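Side-chain contacts in IclR family transcriptional regulator (Brucella abortus, PDB 5WHM), which probably represses transcription as an IclR-type dimer that binds DNA through its N-terminal winged helix-turn-helix domain: residues T24-A27 with R28-V32; N41-N45 with Q46-H50; I85-L88 with R89-Y92; E245-E248 with D249-P253. All blocks are in the same frame, centred on the assembly; numbering follows the deposited sequence.

Contact 1: T24-A27 with R28-V32. With ACY (acetic acid), chain K.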
loop_
_atom_site.group_PDB
_atom_site.type_symbol
_atom_site.label_atom_id
_atom_site.label_comp_id
_atom_site.label_asym_id
_atom_site.label_seq_id
_atom_site.Cartn_x
_atom_site.Cartn_y
_atom_site.Cartn_z
ATOM N N THR C 24 -18.613 14.984 4.013
ATOM C CA THR C 24 -17.627 15.577 4.917
ATOM C C THR C 24 -17.046 14.553 5.894
ATOM O O THR C 24 -15.840 14.551 6.145
ATOM C CB THR C 24 -18.284 16.747 5.669
ATOM O OG1 THR C 24 -18.671 17.720 4.696
ATOM C CG2 THR C 24 -17.321 17.383 6.673
ATOM N N ALA C 25 -17.881 13.676 6.466
ATOM C CA ALA C 25 -17.359 12.697 7.428
ATOM C C ALA C 25 -16.332 11.754 6.801
ATOM O O ALA C 25 -15.390 11.326 7.476
ATOM C CB ALA C 25 -18.505 11.877 8.042
ATOM N N LEU C 26 -16.510 11.401 5.530
ATOM C CA LEU C 26 -15.521 10.589 4.828
ATOM C C LEU C 26 -14.215 11.364 4.629
ATOM O O LEU C 26 -13.131 10.832 4.890
ATOM C CB LEU C 26 -16.089 10.150 3.479
ATOM C CG LEU C 26 -15.133 9.420 2.547
ATOM C CD1 LEU C 26 -14.514 8.226 3.282
ATOM C CD2 LEU C 26 -15.843 8.953 1.299
ATOM N N ALA C 27 -14.301 12.632 4.184
ATOM C CA ALA C 27 -13.099 13.459 4.060
ATOM C C ALA C 27 -12.359 13.556 5.387
ATOM O O ALA C 27 -11.127 13.484 5.427
ATOM C CB ALA C 27 -13.461 14.860 3.551
ATOM N N ARG C 28 -13.094 13.714 6.494
ATOM C CA ARG C 28 -12.430 13.920 7.776
ATOM C C ARG C 28 -11.713 12.653 8.233
ATOM O O ARG C 28 -10.617 12.721 8.800
ATOM C CB ARG C 28 -13.442 14.361 8.834
ATOM C CG ARG C 28 -13.982 15.790 8.693
ATOM C CD ARG C 28 -15.032 16.020 9.798
ATOM N NE ARG C 28 -15.453 17.411 9.741
ATOM C CZ ARG C 28 -16.400 17.941 10.496
ATOM N NH1 ARG C 28 -17.052 17.184 11.376
ATOM N NH2 ARG C 28 -16.684 19.217 10.356
ATOM N N GLY C 29 -12.336 11.489 8.033
ATOM C CA GLY C 29 -11.670 10.239 8.380
ATOM C C GLY C 29 -10.428 9.977 7.547
ATOM O O GLY C 29 -9.417 9.493 8.065
ATOM N N LEU C 30 -10.481 10.278 6.244
ATOM C CA LEU C 30 -9.282 10.067 5.425
ATOM C C LEU C 30 -8.186 11.059 5.795
ATOM O O LEU C 30 -6.996 10.711 5.761
ATOM C CB LEU C 30 -9.617 10.183 3.943
ATOM C CG LEU C 30 -10.443 8.983 3.459
ATOM C CD1 LEU C 30 -11.109 9.320 2.150
ATOM C CD2 LEU C 30 -9.544 7.793 3.259
ATOM N N GLU C 31 -8.568 12.281 6.174
ATOM C CA GLU C 31 -7.591 13.246 6.675
ATOM C C GLU C 31 -6.927 12.743 7.962
ATOM O O GLU C 31 -5.726 12.950 8.168
ATOM C CB GLU C 31 -8.299 14.575 6.900
ATOM C CG GLU C 31 -7.497 15.809 6.651
ATOM C CD GLU C 31 -6.739 15.831 5.307
ATOM O OE1 GLU C 31 -7.312 15.558 4.233
ATOM O OE2 GLU C 31 -5.547 16.150 5.340
ATOM N N VAL C 32 -7.691 12.086 8.847
ATOM C CA VAL C 32 -7.097 11.432 10.015
ATOM C C VAL C 32 -6.085 10.366 9.580
ATOM O O VAL C 32 -4.964 10.305 10.092
ATOM C CB VAL C 32 -8.199 10.816 10.914
ATOM C CG1 VAL C 32 -7.582 9.819 11.939
ATOM C CG2 VAL C 32 -9.014 11.924 11.635
HETATM C C ACY K . -17.475 13.222 12.150
HETATM O O ACY K . -17.370 14.232 11.433
HETATM O OXT ACY K . -17.615 13.078 13.403
HETATM C CH3 ACY K . -17.446 12.013 11.339
#
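Arg-28 lies back along one turn of helix 24-33 to reach Thr-24. Its backbone N donates to Thr-24 O at 2.9 Å, and that carbonyl oxygen also meets the start of the side chain, with CB 3.6 Å and CG 3.4 Å from Thr-24 O. With CG placed opposite the carbonyl carbon (chi1 -72°) and the chain extended from CG to NE, the guanidinium is carried toward the N-terminal end of the helix. CD is 3.4 Å from atom O of an acetic acid molecule, probably from the crystallisation liquor. Farther out, NE passes 3.6 Å from Thr-24 CG2, which sits over one face of the guanidinium. NH1 donates to atom O of the acetic acid at 3.0 Å with an N-H...O angle of 151°; this acceptor lies at the edge of the guanidinium, near its plane. The group thus has a methyl over a face and an oxygen at its rim. The methyl of the ligand, CH3, rests 3.5 Å from Ala-25 CB.

Another side of the helix carries Leu-26 and Leu-30, which lie side by side and point the same way, their CD1 atoms 3.8 Å apart. Both pack on the second subunit, against Thr-65 and Leu-69 of that chain respectively. Glu-31, whose N bonds to Ala-27 O, turns its carboxylate to a salt bridge with Arg-126. Arg-28 also touches Thr-58 and Leu-62 of helix 56-69, as expected of the first helix of a winged helix-turn-helix domain, packed here between the rest of its domain and the second subunit.

Contact 2: N41-N45 with Q46-H50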
loop_
_atom_site.group_PDB
_atom_site.type_symbol
_atom_site.label_atom_id
_atom_site.label_comp_id
_atom_site.label_asym_id
_atom_site.label_seq_id
_atom_site.Cartn_x
_atom_site.Cartn_y
_atom_site.Cartn_z
ATOM N N ASN C 41 4.541 7.280 13.209
ATOM C CA ASN C 41 3.828 6.007 13.142
ATOM C C ASN C 41 2.771 5.853 14.223
ATOM O O ASN C 41 1.916 4.970 14.096
ATOM C CB ASN C 41 4.803 4.828 13.264
ATOM C CG ASN C 41 6.025 4.979 12.360
ATOM O OD1 ASN C 41 5.945 4.758 11.145
ATOM N ND2 ASN C 41 7.153 5.357 12.946
ATOM N N THR C 42 2.837 6.667 15.278
ATOM C CA THR C 42 2.058 6.499 16.504
ATOM C C THR C 42 1.508 7.861 16.885
ATOM O O THR C 42 2.282 8.800 17.077
ATOM C CB THR C 42 2.933 5.941 17.638
ATOM O OG1 THR C 42 3.432 4.648 17.266
ATOM C CG2 THR C 42 2.135 5.794 18.924
ATOM N N LEU C 43 0.182 7.973 16.979
ATOM C CA LEU C 43 -0.473 9.234 17.273
ATOM C C LEU C 43 -1.671 8.999 18.185
ATOM O O LEU C 43 -2.392 8.006 18.043
ATOM C CB LEU C 43 -0.946 9.932 15.990
ATOM C CG LEU C 43 0.105 10.262 14.932
ATOM C CD1 LEU C 43 -0.568 10.713 13.658
ATOM C CD2 LEU C 43 1.036 11.335 15.469
ATOM N N GLY C 44 -1.894 9.949 19.097
ATOM C CA GLY C 44 -3.098 9.987 19.899
ATOM C C GLY C 44 -4.106 11.019 19.378
ATOM O O GLY C 44 -3.832 11.784 18.459
ATOM N N ASN C 45 -5.286 11.040 20.016
ATOM C CA ASN C 45 -6.367 11.910 19.556
ATOM C C ASN C 45 -5.939 13.384 19.551
ATOM O O ASN C 45 -6.278 14.124 18.624
ATOM C CB ASN C 45 -7.631 11.697 20.421
ATOM C CG ASN C 45 -8.403 10.370 20.069
ATOM O OD1 ASN C 45 -8.616 10.046 18.902
ATOM N ND2 ASN C 45 -8.816 9.626 21.091
ATOM N N GLN C 46 -5.168 13.824 20.550
ATOM C CA GLN C 46 -4.822 15.243 20.616
ATOM C C GLN C 46 -3.841 15.648 19.516
ATOM O O GLN C 46 -3.958 16.742 18.950
ATOM C CB GLN C 46 -4.256 15.604 21.990
ATOM C CG GLN C 46 -4.040 17.123 22.173
ATOM C CD GLN C 46 -5.362 17.921 22.184
ATOM O OE1 GLN C 46 -6.057 17.990 23.210
ATOM N NE2 GLN C 46 -5.702 18.535 21.045
ATOM N N GLU C 47 -2.848 14.804 19.219
ATOM C CA GLU C 47 -1.969 15.080 18.081
ATOM C C GLU C 47 -2.764 15.138 16.787
ATOM O O GLU C 47 -2.494 15.973 15.917
ATOM C CB GLU C 47 -0.880 14.008 17.958
ATOM C CG GLU C 47 0.195 14.040 19.034
ATOM C CD GLU C 47 0.970 12.722 19.107
ATOM O OE1 GLU C 47 2.131 12.677 18.622
ATOM O OE2 GLU C 47 0.413 11.729 19.650
ATOM N N ILE C 48 -3.746 14.248 16.634
ATOM C CA ILE C 48 -4.526 14.219 15.402
ATOM C C ILE C 48 -5.419 15.456 15.307
ATOM O O ILE C 48 -5.583 16.025 14.221
ATOM C CB ILE C 48 -5.317 12.903 15.295
ATOM C CG1 ILE C 48 -4.338 11.723 15.139
ATOM C CG2 ILE C 48 -6.292 12.939 14.113
ATOM C CD1 ILE C 48 -4.981 10.368 15.338
ATOM N N ALA C 49 -5.985 15.908 16.433
ATOM C CA ALA C 49 -6.766 17.147 16.422
ATOM C C ALA C 49 -5.892 18.332 16.042
ATOM O O ALA C 49 -6.328 19.231 15.307
ATOM C CB ALA C 49 -7.402 17.415 17.793
ATOM N N HIS C 50 -4.668 18.379 16.572
ATOM C CA HIS C 50 -3.793 19.501 16.249
ATOM C C HIS C 50 -3.436 19.488 14.767
ATOM O O HIS C 50 -3.495 20.526 14.103
ATOM C CB HIS C 50 -2.537 19.476 17.115
ATOM C CG HIS C 50 -1.558 20.559 16.771
ATOM N ND1 HIS C 50 -0.624 20.431 15.763
ATOM C CD2 HIS C 50 -1.395 21.806 17.275
ATOM C CE1 HIS C 50 0.081 21.546 15.671
ATOM N NE2 HIS C 50 -0.364 22.394 16.580
#
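Glu-47 reaches back along the start of its helix, and its OE2 accepts a hydrogen bond from Gly-44 N at 3.0 Å. The bond is nearly straight at nitrogen (167°) but meets OE2 from above, 39° out of the carboxylate plane. Gly-44 is the N-cap and Glu-47 the third residue after it, which makes this one half of a capping box; glycine has no side chain to return the other half. Gly-44 O receives Ile-48 N at 3.1 Å, and Asn-45 O receives Ala-49 N at 2.8 Å.

Leu-43 and Ile-48 flank the cap as a hydrophobic staple, with Leu-43 CB 3.9 Å from Ile-48 CG1. This staple and the half box open helix 45-52, which with helix 56-69 forms the helix-turn-helix. CG1 of Ile-48 lies opposite its carbonyl carbon (chi1 -66°), a setting that brings it back over Gly-44 O, 3.4 Å away. The CD2 branch of Leu-43 approaches Glu-47 OE1 at 3.6 Å, so that a methyl lies against the carboxylate that caps Gly-44. Farther out, Asn-45 OD1 hydrogen-bonds Thr-63 OG1 of helix 56-69, while Leu-43 and Ile-48 both touch Phe-36.

Contact 3: I85-L88 with R89-Y92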
loop_
_atom_site.group_PDB
_atom_site.type_symbol
_atom_site.label_atom_id
_atom_site.label_comp_id
_atom_site.label_asym_id
_atom_site.label_seq_id
_atom_site.Cartn_x
_atom_site.Cartn_y
_atom_site.Cartn_z
ATOM N N ILE C 85 -3.656 -3.426 9.463
ATOM C CA ILE C 85 -3.611 -4.273 8.268
ATOM C C ILE C 85 -4.719 -3.932 7.295
ATOM O O ILE C 85 -4.557 -4.088 6.075
ATOM C CB ILE C 85 -3.733 -5.771 8.656
ATOM C CG1 ILE C 85 -2.721 -6.150 9.747
ATOM C CG2 ILE C 85 -3.593 -6.657 7.391
ATOM C CD1 ILE C 85 -1.270 -5.721 9.417
ATOM N N GLY C 86 -5.886 -3.529 7.801
ATOM C CA GLY C 86 -6.968 -3.255 6.881
ATOM C C GLY C 86 -6.651 -2.153 5.894
ATOM O O GLY C 86 -7.264 -2.101 4.827
ATOM N N ILE C 87 -5.660 -1.309 6.190
ATOM C CA ILE C 87 -5.264 -0.279 5.211
ATOM C C ILE C 87 -4.862 -0.926 3.882
ATOM O O ILE C 87 -5.163 -0.400 2.797
ATOM C CB ILE C 87 -4.124 0.594 5.786
ATOM C CG1 ILE C 87 -4.602 1.427 6.990
ATOM C CG2 ILE C 87 -3.498 1.531 4.720
ATOM C CD1 ILE C 87 -5.556 2.589 6.602
ATOM N N LEU C 88 -4.202 -2.092 3.933
ATOM C CA LEU C 88 -3.724 -2.706 2.682
ATOM C C LEU C 88 -4.852 -3.230 1.806
ATOM O O LEU C 88 -4.672 -3.350 0.591
ATOM C CB LEU C 88 -2.718 -3.846 2.966
ATOM C CG LEU C 88 -1.491 -3.416 3.768
ATOM C CD1 LEU C 88 -0.646 -4.632 4.179
ATOM C CD2 LEU C 88 -0.628 -2.431 2.954
ATOM N N ARG C 89 -6.011 -3.515 2.376
ATOM C CA ARG C 89 -7.158 -4.005 1.620
ATOM C C ARG C 89 -7.826 -2.899 0.805
ATOM O O ARG C 89 -8.761 -3.179 0.045
ATOM C CB ARG C 89 -8.221 -4.587 2.573
ATOM C CG ARG C 89 -7.771 -5.644 3.598
ATOM C CD ARG C 89 -7.405 -6.958 2.916
ATOM N NE ARG C 89 -8.464 -7.620 2.123
ATOM C CZ ARG C 89 -9.381 -8.482 2.584
ATOM N NH1 ARG C 89 -10.225 -9.056 1.731
ATOM N NH2 ARG C 89 -9.504 -8.760 3.881
ATOM N N LEU C 90 -7.460 -1.647 1.034
ATOM C CA LEU C 90 -7.966 -0.560 0.204
ATOM C C LEU C 90 -7.351 -0.545 -1.195
ATOM O O LEU C 90 -7.801 0.235 -2.051
ATOM C CB LEU C 90 -7.696 0.778 0.894
ATOM C CG LEU C 90 -8.284 0.908 2.320
ATOM C CD1 LEU C 90 -7.797 2.216 2.982
ATOM C CD2 LEU C 90 -9.789 0.842 2.285
ATOM N N GLY C 91 -6.327 -1.353 -1.445
ATOM C CA GLY C 91 -5.830 -1.523 -2.805
ATOM C C GLY C 91 -4.325 -1.444 -3.001
ATOM O O GLY C 91 -3.885 -1.308 -4.151
ATOM N N TYR C 92 -3.520 -1.558 -1.932
ATOM C CA TYR C 92 -2.066 -1.400 -2.084
ATOM C C TYR C 92 -1.476 -2.338 -3.154
ATOM O O TYR C 92 -0.711 -1.892 -4.027
ATOM C CB TYR C 92 -1.370 -1.625 -0.731
ATOM C CG TYR C 92 0.140 -1.536 -0.809
ATOM C CD1 TYR C 92 0.789 -0.308 -0.679
ATOM C CD2 TYR C 92 0.915 -2.675 -1.020
ATOM C CE1 TYR C 92 2.185 -0.203 -0.749
ATOM C CE2 TYR C 92 2.305 -2.581 -1.109
ATOM C CZ TYR C 92 2.921 -1.334 -0.996
ATOM O OH TYR C 92 4.271 -1.278 -1.047
#
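Leu-88 and Tyr-92 lie side by side and point the same way, with Leu-88 CD2 3.8 Å from Tyr-92 CB and 3.9 Å from Tyr-92 CG, an oblique approach to the ring. Leu-88 lies in the linker that leaves strand 81-83, the last of the winged helix-turn-helix hairpin, and Tyr-92 opens helix 92-95, into which the linker leads. The linker backbone is drawn into successive 3-10-type turns: Arg-89 N bonds to Gly-86 O at 3.1 Å, Leu-90 N to Ile-87 O at 3.2 Å and Gly-91 N to Leu-88 O at 3.3 Å. Each donor stands well above the carbonyl plane it meets. Leu-88 O takes a second, weak bond from Tyr-92 N. Gly-91, at the N-cap of the next helix, turns the chain with a positive phi of 133°, an angle at which a CB would jam against the preceding carbonyl oxygen.

Around this shell, Ile-87 and Leu-90 both pack on Tyr-71, while Leu-132 of the second subunit closes in on Leu-88 and Leu-88 of the second subunit packs on Tyr-92. Arg-89 bends twice, at chi2 and chi3, and its NH2 forms a salt bridge with Asp-125 of the second subunit, so the linker is also dimer interface. At the far end of the Tyr-92 ring, OH is hydrogen-bonded to Ile-147 O.

Contact 4: E245-E248 with D249-P253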
loop_
_atom_site.group_PDB
_atom_site.type_symbol
_atom_site.label_atom_id
_atom_site.label_comp_id
_atom_site.label_asym_id
_atom_site.label_seq_id
_atom_site.Cartn_x
_atom_site.Cartn_y
_atom_site.Cartn_z
ATOM N N GLU C 245 27.011 17.036 -15.799
ATOM C CA GLU C 245 27.362 16.831 -17.204
ATOM C C GLU C 245 26.901 15.462 -17.721
ATOM O O GLU C 245 26.380 15.354 -18.840
ATOM C CB GLU C 245 28.866 16.997 -17.389
ATOM C CG GLU C 245 29.345 16.521 -18.749
ATOM C CD GLU C 245 30.773 16.950 -19.048
ATOM O OE1 GLU C 245 31.405 17.561 -18.155
ATOM O OE2 GLU C 245 31.250 16.665 -20.167
ATOM N N LYS C 246 27.088 14.403 -16.932
ATOM C CA LYS C 246 26.562 13.098 -17.332
ATOM C C LYS C 246 25.034 13.115 -17.462
ATOM O O LYS C 246 24.471 12.511 -18.385
ATOM C CB LYS C 246 27.002 12.035 -16.327
ATOM C CG LYS C 246 26.758 10.605 -16.788
ATOM C CD LYS C 246 27.433 9.607 -15.847
ATOM C CE LYS C 246 27.665 8.250 -16.524
ATOM N NZ LYS C 246 28.347 8.374 -17.848
ATOM N N LEU C 247 24.337 13.788 -16.546
ATOM C CA LEU C 247 22.883 13.817 -16.642
ATOM C C LEU C 247 22.415 14.628 -17.850
ATOM O O LEU C 247 21.471 14.223 -18.534
ATOM C CB LEU C 247 22.279 14.366 -15.348
ATOM C CG LEU C 247 22.506 13.475 -14.118
ATOM C CD1 LEU C 247 22.001 14.125 -12.850
ATOM C CD2 LEU C 247 21.883 12.089 -14.280
ATOM N N GLU C 248 23.067 15.772 -18.132
ATOM C CA GLU C 248 22.618 16.644 -19.218
ATOM C C GLU C 248 22.943 16.060 -20.593
ATOM O O GLU C 248 22.163 16.212 -21.544
ATOM C CB GLU C 248 23.280 18.034 -19.086
ATOM C CG GLU C 248 22.884 18.795 -17.809
ATOM C CD GLU C 248 23.517 20.191 -17.724
ATOM O OE1 GLU C 248 24.659 20.391 -18.225
ATOM O OE2 GLU C 248 22.855 21.091 -17.158
ATOM N N ASP C 249 24.116 15.446 -20.736
ATOM C CA ASP C 249 24.591 14.999 -22.039
ATOM C C ASP C 249 24.233 13.547 -22.358
ATOM O O ASP C 249 24.214 13.170 -23.536
ATOM C CB ASP C 249 26.109 15.129 -22.111
ATOM C CG ASP C 249 26.589 16.592 -22.107
ATOM O OD1 ASP C 249 25.760 17.540 -22.023
ATOM O OD2 ASP C 249 27.819 16.772 -22.192
ATOM N N ASP C 250 23.998 12.720 -21.341
ATOM C CA ASP C 250 23.914 11.276 -21.542
ATOM C C ASP C 250 22.608 10.740 -20.949
ATOM O O ASP C 250 21.725 10.281 -21.681
ATOM C CB ASP C 250 25.151 10.589 -20.920
ATOM C CG ASP C 250 25.226 9.072 -21.221
ATOM O OD1 ASP C 250 24.477 8.589 -22.098
ATOM O OD2 ASP C 250 26.052 8.360 -20.592
ATOM N N ILE C 251 22.450 10.802 -19.632
ATOM C CA ILE C 251 21.297 10.133 -19.013
ATOM C C ILE C 251 19.987 10.826 -19.399
ATOM O O ILE C 251 18.980 10.169 -19.717
ATOM C CB ILE C 251 21.465 10.060 -17.486
ATOM C CG1 ILE C 251 22.740 9.295 -17.109
ATOM C CG2 ILE C 251 20.233 9.332 -16.831
ATOM C CD1 ILE C 251 22.905 7.982 -17.831
ATOM N N GLY C 252 19.959 12.154 -19.331
ATOM C CA GLY C 252 18.758 12.896 -19.642
ATOM C C GLY C 252 18.197 12.569 -21.018
ATOM O O GLY C 252 17.028 12.176 -21.149
ATOM N N PRO C 253 19.020 12.735 -22.076
ATOM C CA PRO C 253 18.584 12.312 -23.424
ATOM C C PRO C 253 18.151 10.849 -23.504
ATOM O O PRO C 253 17.118 10.548 -24.117
ATOM C CB PRO C 253 19.824 12.610 -24.288
ATOM C CG PRO C 253 20.420 13.816 -23.627
ATOM C CD PRO C 253 20.248 13.565 -22.146
#
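Between Lys-246 and Gly-252 the backbone of helix 244-265 widens into a pi-type turn, in which Ile-251 N bonds to Lys-246 O at 2.9 Å and Gly-252 N to Leu-247 O at 2.7 Å, five residues back.

Lys-246 and Asp-250 run side by side in the same direction. Lys-246 has CG opposite its backbone N (chi1 -168°) and bends only at its last torsion, bringing NZ to 3.6 Å from Asp-250 OD2 in a salt bridge. The same OD2 is hydrogen-bonded by Tyr-114 OH, and OD1 forms a salt bridge with Arg-254, so both carboxylate oxygens are held. Asp-250 N, 38° out of the carbonyl plane, is a second donor to Lys-246 O. On the outer side, Glu-245 OE2 and Asp-249 OD2 lie 4.0 Å apart, two like charges with their carboxylate planes turned 66° from each other; this would be expected to raise the proton affinity of one or both. Glu-248 OE2 is paired with Arg-244. Gly-252 has no CB to collide with Leu-247 O, and Pro-253, with no N-H to offer, sets its CD 3.3 Å from Glu-248 O where the helix is kinked.

On the buried side, Leu-247 CD2 lies 3.8 Å from Ile-251 CB. Helix 244-265 belongs to the C-terminal IclR domain, of the GAF clan, and packs there against its antiparallel sheet: Leu-247 meets strands 206-209 and 216-225, while Ile-251 touches Val-219 of strand 216-225 and Tyr-114 and Ala-115 of helix 101-115.

In the fold
The four contacts come one after another along the chain. Contacts 1 and 2 share the helix-turn-helix domain on consecutive helices, 24-33 and 45-52; their centres are about 15 Å apart and they touch where Val-32 CG2 meets Ile-48 CG2 at 3.8 Å. Contact 3, in the linker after strand 81-83, has its centre about 17 Å from that of contact 1 and about 21 Å from that of contact 2. Contacts 1 and 3 both touch the second subunit. Contact 4 lies on helix 244-265 of the C-terminal domain, its centre about 39 to 45 Å from those of the others and across the chain's centre, so the set spans both the probable DNA-binding region and the C-terminal region.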